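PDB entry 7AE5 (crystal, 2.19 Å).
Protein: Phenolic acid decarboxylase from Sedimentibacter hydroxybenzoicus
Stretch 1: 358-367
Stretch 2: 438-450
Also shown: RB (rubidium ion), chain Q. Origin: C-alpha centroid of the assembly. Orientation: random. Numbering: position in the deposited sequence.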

ATOM      1  N   LYS C 358       3.441 -23.796 -16.614  1.00 50.60           N
ATOM      2  CA  LYS C 358       2.763 -24.693 -15.694  1.00 51.68           C
ATOM      3  C   LYS C 358       3.150 -24.308 -14.272  1.00 52.76           C
ATOM      4  O   LYS C 358       4.325 -24.057 -13.988  1.00 53.11           O
ATOM      5  N   VAL C 359       2.164 -24.235 -13.386  1.00 40.98           N
ATOM      6  CA  VAL C 359       2.395 -23.824 -12.007  1.00 42.07           C
ATOM      7  C   VAL C 359       2.747 -25.071 -11.202  1.00 43.33           C
ATOM      8  O   VAL C 359       1.891 -25.925 -10.957  1.00 43.68           O
ATOM      9  N   ARG C 360       4.016 -25.183 -10.802  1.00 56.25           N
ATOM     10  CA  ARG C 360       4.463 -26.337 -10.027  1.00 57.22           C
ATOM     11  C   ARG C 360       3.708 -26.440  -8.709  1.00 58.16           C
ATOM     12  O   ARG C 360       3.072 -27.457  -8.414  1.00 58.63           O
ATOM     13  N   TYR C 361       3.777 -25.390  -7.896  1.00 50.93           N
ATOM     14  CA  TYR C 361       3.071 -25.337  -6.626  1.00 51.64           C
ATOM     15  C   TYR C 361       2.574 -23.916  -6.404  1.00 51.32           C
ATOM     16  O   TYR C 361       2.891 -23.000  -7.169  1.00 50.70           O
ATOM     17  N   GLY C 362       1.777 -23.739  -5.354  1.00 38.38           N
ATOM     18  CA  GLY C 362       1.174 -22.452  -5.057  1.00 37.94           C
ATOM     19  C   GLY C 362       2.150 -21.293  -5.029  1.00 37.93           C
ATOM     20  O   GLY C 362       3.154 -21.335  -4.314  1.00 38.47           O
ATOM     21  N   GLY C 363       1.866 -20.256  -5.815  1.00 35.75           N
ATOM     22  CA  GLY C 363       2.717 -19.089  -5.893  1.00 35.78           C
ATOM     23  C   GLY C 363       3.849 -19.183  -6.893  1.00 35.80           C
ATOM     24  O   GLY C 363       4.604 -18.213  -7.040  1.00 35.89           O
ATOM     25  N   TYR C 364       3.980 -20.312  -7.595  1.00 52.60           N
ATOM     26  CA  TYR C 364       5.103 -20.518  -8.506  1.00 52.21           C
ATOM     27  C   TYR C 364       5.130 -19.489  -9.630  1.00 51.18           C
ATOM     28  O   TYR C 364       6.200 -19.196 -10.174  1.00 50.10           O
ATOM     29  N   ALA C 365       3.970 -18.933  -9.991  1.00 41.23           N
ATOM     30  CA  ALA C 365       3.919 -17.978 -11.092  1.00 38.73           C
ATOM     31  C   ALA C 365       4.691 -16.704 -10.778  1.00 37.67           C
ATOM     32  O   ALA C 365       5.276 -16.097 -11.682  1.00 35.78           O
ATOM     33  N   LYS C 366       4.700 -16.275  -9.515  1.00 39.92           N
ATOM     34  CA  LYS C 366       5.505 -15.115  -9.154  1.00 39.14           C
ATOM     35  C   LYS C 366       6.985 -15.468  -9.097  1.00 39.25           C
ATOM     36  O   LYS C 366       7.837 -14.610  -9.355  1.00 37.91           O
ATOM     37  N   GLY C 367       7.309 -16.718  -8.769  1.00 35.03           N
ATOM     38  CA  GLY C 367       8.693 -17.147  -8.850  1.00 34.64           C
ATOM     39  C   GLY C 367       9.228 -17.081 -10.267  1.00 32.89           C
ATOM     40  O   GLY C 367      10.371 -16.674 -10.492  1.00 31.94           O
ATOM     41  N   MET C 438       5.834  -4.202 -12.000  1.00 43.17           N
ATOM     42  CA  MET C 438       4.481  -4.704 -11.803  1.00 39.95           C
ATOM     43  C   MET C 438       4.423  -6.156 -12.246  1.00 39.17           C
ATOM     44  O   MET C 438       4.627  -6.458 -13.427  1.00 43.31           O
ATOM     45  N   ILE C 439       4.155  -7.049 -11.298  1.00 33.68           N
ATOM     46  CA  ILE C 439       3.976  -8.470 -11.563  1.00 32.21           C
ATOM     47  C   ILE C 439       2.495  -8.791 -11.430  1.00 31.45           C
ATOM     48  O   ILE C 439       1.867  -8.438 -10.424  1.00 28.77           O
ATOM     49  N   ILE C 440       1.939  -9.456 -12.437  1.00 31.11           N
ATOM     50  CA  ILE C 440       0.527  -9.824 -12.456  1.00 31.00           C
ATOM     51  C   ILE C 440       0.440 -11.338 -12.577  1.00 29.70           C
ATOM     52  O   ILE C 440       0.886 -11.913 -13.578  1.00 31.20           O
ATOM     53  N   ASP C 441      -0.137 -11.982 -11.563  1.00 42.39           N
ATOM     54  CA  ASP C 441      -0.263 -13.438 -11.534  1.00 41.97           C
ATOM     55  C   ASP C 441      -1.656 -13.826 -12.030  1.00 43.74           C
ATOM     56  O   ASP C 441      -2.583 -14.088 -11.255  1.00 43.43           O
ATOM     57  N   ALA C 442      -1.785 -13.887 -13.360  1.00 34.99           N
ATOM     58  CA  ALA C 442      -3.015 -14.295 -14.031  1.00 36.92           C
ATOM     59  C   ALA C 442      -3.155 -15.809 -14.127  1.00 37.03           C
ATOM     60  O   ALA C 442      -3.763 -16.311 -15.082  1.00 38.83           O
ATOM     61  N   THR C 443      -2.606 -16.551 -13.172  1.00 37.11           N
ATOM     62  CA  THR C 443      -2.713 -18.000 -13.183  1.00 38.33           C
ATOM     63  C   THR C 443      -3.748 -18.488 -12.176  1.00 39.55           C
ATOM     64  O   THR C 443      -4.117 -17.787 -11.217  1.00 38.62           O
ATOM     65  N   THR C 444      -4.218 -19.713 -12.441  1.00 31.12           N
ATOM     66  CA  THR C 444      -5.166 -20.410 -11.582  1.00 33.64           C
ATOM     67  C   THR C 444      -4.459 -20.913 -10.330  1.00 34.38           C
ATOM     68  O   THR C 444      -3.387 -21.521 -10.435  1.00 34.41           O
ATOM     69  N   PRO C 445      -5.012 -20.685  -9.141  1.00 36.23           N
ATOM     70  CA  PRO C 445      -4.360 -21.171  -7.920  1.00 37.75           C
ATOM     71  C   PRO C 445      -4.223 -22.687  -7.917  1.00 42.35           C
ATOM     72  O   PRO C 445      -5.128 -23.415  -8.327  1.00 45.34           O
ATOM     73  N   VAL C 446      -3.069 -23.153  -7.461  1.00 43.71           N
ATOM     74  CA  VAL C 446      -2.839 -24.573  -7.213  1.00 46.36           C
ATOM     75  C   VAL C 446      -2.448 -24.717  -5.750  1.00 47.18           C
ATOM     76  O   VAL C 446      -1.992 -23.747  -5.119  1.00 45.38           O
ATOM     77  N   PRO C 447      -2.644 -25.897  -5.164  1.00 46.39           N
ATOM     78  CA  PRO C 447      -2.254 -26.112  -3.764  1.00 46.92           C
ATOM     79  C   PRO C 447      -0.807 -25.716  -3.530  1.00 44.34           C
ATOM     80  O   PRO C 447       0.060 -25.972  -4.379  1.00 42.08           O
ATOM     81  N   PRO C 448      -0.499 -25.098  -2.378  1.00 41.32           N
ATOM     82  CA  PRO C 448      -1.442 -24.869  -1.279  1.00 43.80           C
ATOM     83  C   PRO C 448      -2.177 -23.522  -1.287  1.00 43.88           C
ATOM     84  O   PRO C 448      -2.645 -23.114  -0.225  1.00 45.09           O
ATOM     85  N   GLU C 449      -2.283 -22.846  -2.426  1.00 54.66           N
ATOM     86  CA  GLU C 449      -3.048 -21.604  -2.467  1.00 52.60           C
ATOM     87  C   GLU C 449      -4.537 -21.922  -2.513  1.00 54.83           C
ATOM     88  O   GLU C 449      -4.972 -22.663  -3.401  1.00 56.19           O
ATOM     89  N   PRO C 450      -5.341 -21.398  -1.591  1.00 46.56           N
ATOM     90  CA  PRO C 450      -6.776 -21.706  -1.607  1.00 46.28           C
ATOM     91  C   PRO C 450      -7.441 -21.156  -2.859  1.00 43.55           C
ATOM     92  O   PRO C 450      -7.082 -20.088  -3.359  1.00 40.34           O
TER

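Apolar packing centres on Val 359 (chi1 -174°, t) and Val 446 (chi1 -49°, m), whose CA-to-CB bonds both point toward the opposing stretch; Val 359 CG1 lies 3.7 Å from Val 446 CG2. The same CG2 reaches the backbone, 3.3 Å from Tyr 361 C. A second kind of contact sets a methyl against oxygens: Ala 365 CB sits 3.1 Å from Asp 441 OD1 and 3.6 Å from Thr 443 OG1. The CA-to-CB bond of Lys 366 points sideways, and its side chain (m, t, t, t) brings CE within 4.0 Å of Asp 441 CB.

Close approach at Gly 362 depends on the absent side chain: an ideal CB would lie 2.8 Å from Pro 448 CD, a clash. Here the one direct hydrogen bond between the stretches forms, Gly 362 N to Pro 447 O (3.0 Å, 140°).

Within stretch 2, Asp 441 (t) accepts at OD1 from Thr 443 (p), through a very short bond from OG1 (2.5 Å) and another from N (3.2 Å).

Water extends the polar contacts. Water 1 accepts from Gly 363 N (3.1 Å) and Val 446 N (3.2 Å) and donates to Glu 449 OE1 (2.7 Å). Water 3 donates to Asp 441 OD2 (2.6 Å) and also binds the rubidium ion RB at 2.5 Å, alongside Asp 441 O and Thr 443 O, each 2.5 Å from RB.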

ATOM      1  CB  LYS C 358       3.136 -26.147 -15.983  1.00 52.18           C
ATOM      2  CG  LYS C 358       2.179 -27.161 -15.378  1.00 53.04           C
ATOM      3  CD  LYS C 358       2.859 -28.017 -14.320  1.00 54.25           C
ATOM      4  CE  LYS C 358       1.889 -29.034 -13.737  1.00 55.15           C
ATOM      5  NZ  LYS C 358       1.401 -29.989 -14.770  1.00 54.93           N
ATOM      6  CB  VAL C 359       1.177 -23.098 -11.423  1.00 41.83           C
ATOM      7  CG1 VAL C 359       1.491 -22.549 -10.040  1.00 42.94           C
ATOM      8  CG2 VAL C 359       0.738 -21.973 -12.349  1.00 40.15           C
ATOM      9  CB  ARG C 360       5.970 -26.247  -9.778  1.00 57.35           C
ATOM     10  CG  ARG C 360       6.696 -27.571  -9.881  1.00 57.60           C
ATOM     11  CD  ARG C 360       8.058 -27.510  -9.211  1.00 57.85           C
ATOM     12  NE  ARG C 360       9.018 -26.765 -10.015  1.00 56.87           N
ATOM     13  CZ  ARG C 360      10.204 -26.361  -9.585  1.00 56.72           C
ATOM     14  NH1 ARG C 360      10.637 -26.658  -8.370  1.00 57.50           N
ATOM     15  NH2 ARG C 360      10.980 -25.645 -10.395  1.00 55.67           N
ATOM     16  CB  TYR C 361       3.962 -25.809  -5.467  1.00 52.44           C
ATOM     17  CG  TYR C 361       5.393 -25.311  -5.526  1.00 52.26           C
ATOM     18  CD1 TYR C 361       5.682 -23.951  -5.544  1.00 51.92           C
ATOM     19  CD2 TYR C 361       6.456 -26.206  -5.564  1.00 52.35           C
ATOM     20  CE1 TYR C 361       6.987 -23.497  -5.596  1.00 51.57           C
ATOM     21  CE2 TYR C 361       7.766 -25.760  -5.616  1.00 51.97           C
ATOM     22  CZ  TYR C 361       8.025 -24.406  -5.631  1.00 51.51           C
ATOM     23  OH  TYR C 361       9.325 -23.957  -5.683  1.00 50.95           O
ATOM     24  CB  TYR C 364       5.037 -21.933  -9.080  1.00 51.91           C
ATOM     25  CG  TYR C 364       6.172 -22.321  -9.997  1.00 51.15           C
ATOM     26  CD1 TYR C 364       7.446 -22.565  -9.499  1.00 51.24           C
ATOM     27  CD2 TYR C 364       5.960 -22.476 -11.362  1.00 50.02           C
ATOM     28  CE1 TYR C 364       8.482 -22.936 -10.338  1.00 50.30           C
ATOM     29  CE2 TYR C 364       6.987 -22.847 -12.207  1.00 49.16           C
ATOM     30  CZ  TYR C 364       8.245 -23.075 -11.691  1.00 49.32           C
ATOM     31  OH  TYR C 364       9.268 -23.444 -12.533  1.00 48.41           O
ATOM     32  CB  ALA C 365       2.469 -17.645 -11.431  1.00 37.21           C
ATOM     33  CB  LYS C 366       5.032 -14.536  -7.822  1.00 40.58           C
ATOM     34  CG  LYS C 366       3.607 -14.016  -7.874  1.00 40.00           C
ATOM     35  CD  LYS C 366       3.370 -12.893  -6.886  1.00 40.57           C
ATOM     36  CE  LYS C 366       1.984 -12.293  -7.083  1.00 38.85           C
ATOM     37  NZ  LYS C 366       1.523 -11.506  -5.901  1.00 38.48           N
ATOM     38  CB  MET C 438       3.450  -3.867 -12.566  1.00 43.07           C
ATOM     39  CG  MET C 438       2.026  -4.093 -12.081  1.00 38.82           C
ATOM     40  SD  MET C 438       0.736  -3.267 -13.035  1.00 40.99           S
ATOM     41  CE  MET C 438       1.675  -2.566 -14.384  1.00 47.61           C
ATOM     42  CB  ILE C 439       4.810  -9.334 -10.601  1.00 28.00           C
ATOM     43  CG1 ILE C 439       6.294  -8.984 -10.707  1.00 28.53           C
ATOM     44  CG2 ILE C 439       4.585 -10.811 -10.875  1.00 27.03           C
ATOM     45  CD1 ILE C 439       7.144  -9.685  -9.668  1.00 24.86           C
ATOM     46  CB  ILE C 440      -0.230  -9.135 -13.602  1.00 35.26           C
ATOM     47  CG1 ILE C 440      -0.106  -7.616 -13.486  1.00 36.55           C
ATOM     48  CG2 ILE C 440      -1.694  -9.541 -13.596  1.00 34.60           C
ATOM     49  CD1 ILE C 440      -0.742  -6.869 -14.631  1.00 40.86           C
ATOM     50  CB  ASP C 441       0.022 -13.971 -10.129  1.00 39.87           C
ATOM     51  CG  ASP C 441      -0.255 -15.458  -9.999  1.00 40.87           C
ATOM     52  OD1 ASP C 441      -0.230 -16.159 -11.033  1.00 42.27           O
ATOM     53  OD2 ASP C 441      -0.485 -15.929  -8.865  1.00 40.82           O
ATOM     54  CB  ALA C 442      -3.093 -13.668 -15.424  1.00 39.84           C
ATOM     55  CB  THR C 443      -1.362 -18.665 -12.896  1.00 37.46           C
ATOM     56  OG1 THR C 443      -0.992 -18.440 -11.529  1.00 36.20           O
ATOM     57  CG2 THR C 443      -0.289 -18.113 -13.821  1.00 36.49           C
ATOM     58  CB  THR C 444      -5.778 -21.594 -12.337  1.00 36.87           C
ATOM     59  OG1 THR C 444      -6.344 -21.145 -13.575  1.00 36.31           O
ATOM     60  CG2 THR C 444      -6.848 -22.273 -11.503  1.00 39.80           C
ATOM     61  CB  PRO C 445      -5.295 -20.693  -6.803  1.00 37.91           C
ATOM     62  CG  PRO C 445      -6.047 -19.543  -7.400  1.00 34.73           C
ATOM     63  CD  PRO C 445      -6.204 -19.868  -8.852  1.00 35.22           C
ATOM     64  CB  VAL C 446      -1.765 -25.158  -8.161  1.00 43.85           C
ATOM     65  CG1 VAL C 446      -2.044 -24.765  -9.602  1.00 42.50           C
ATOM     66  CG2 VAL C 446      -0.383 -24.706  -7.745  1.00 40.65           C
ATOM     67  CB  PRO C 447      -2.454 -27.623  -3.574  1.00 47.80           C
ATOM     68  CG  PRO C 447      -3.559 -27.961  -4.511  1.00 48.53           C
ATOM     69  CD  PRO C 447      -3.426 -27.029  -5.698  1.00 47.58           C
ATOM     70  CB  PRO C 448      -0.540 -24.955  -0.052  1.00 43.36           C
ATOM     71  CG  PRO C 448       0.749 -24.360  -0.530  1.00 39.90           C
ATOM     72  CD  PRO C 448       0.873 -24.712  -2.001  1.00 38.48           C
ATOM     73  CB  GLU C 449      -2.666 -20.747  -3.669  1.00 47.42           C
ATOM     74  CG  GLU C 449      -3.376 -19.394  -3.670  1.00 43.58           C
ATOM     75  CD  GLU C 449      -3.159 -18.596  -4.944  1.00 39.67           C
ATOM     76  OE1 GLU C 449      -2.163 -18.850  -5.653  1.00 38.72           O
ATOM     77  OE2 GLU C 449      -3.988 -17.705  -5.230  1.00 37.74           O
ATOM     78  CB  PRO C 450      -7.307 -21.018  -0.341  1.00 44.91           C
ATOM     79  CG  PRO C 450      -6.095 -20.678   0.476  1.00 45.72           C
ATOM     80  CD  PRO C 450      -4.982 -20.480  -0.499  1.00 44.78           C
TER
HETATM   81 RB    RB Q 501      -3.990 -15.655  -9.998  1.00 48.64          RB
HETATM   82  O   HOH W   1      -0.893 -20.807  -6.993  1.00 52.23           O
HETATM   83  O   HOH W   2       1.107 -19.134  -8.874  1.00 33.29           O
HETATM   84  O   HOH W   3      -2.720 -17.101  -8.478  1.00 33.84           O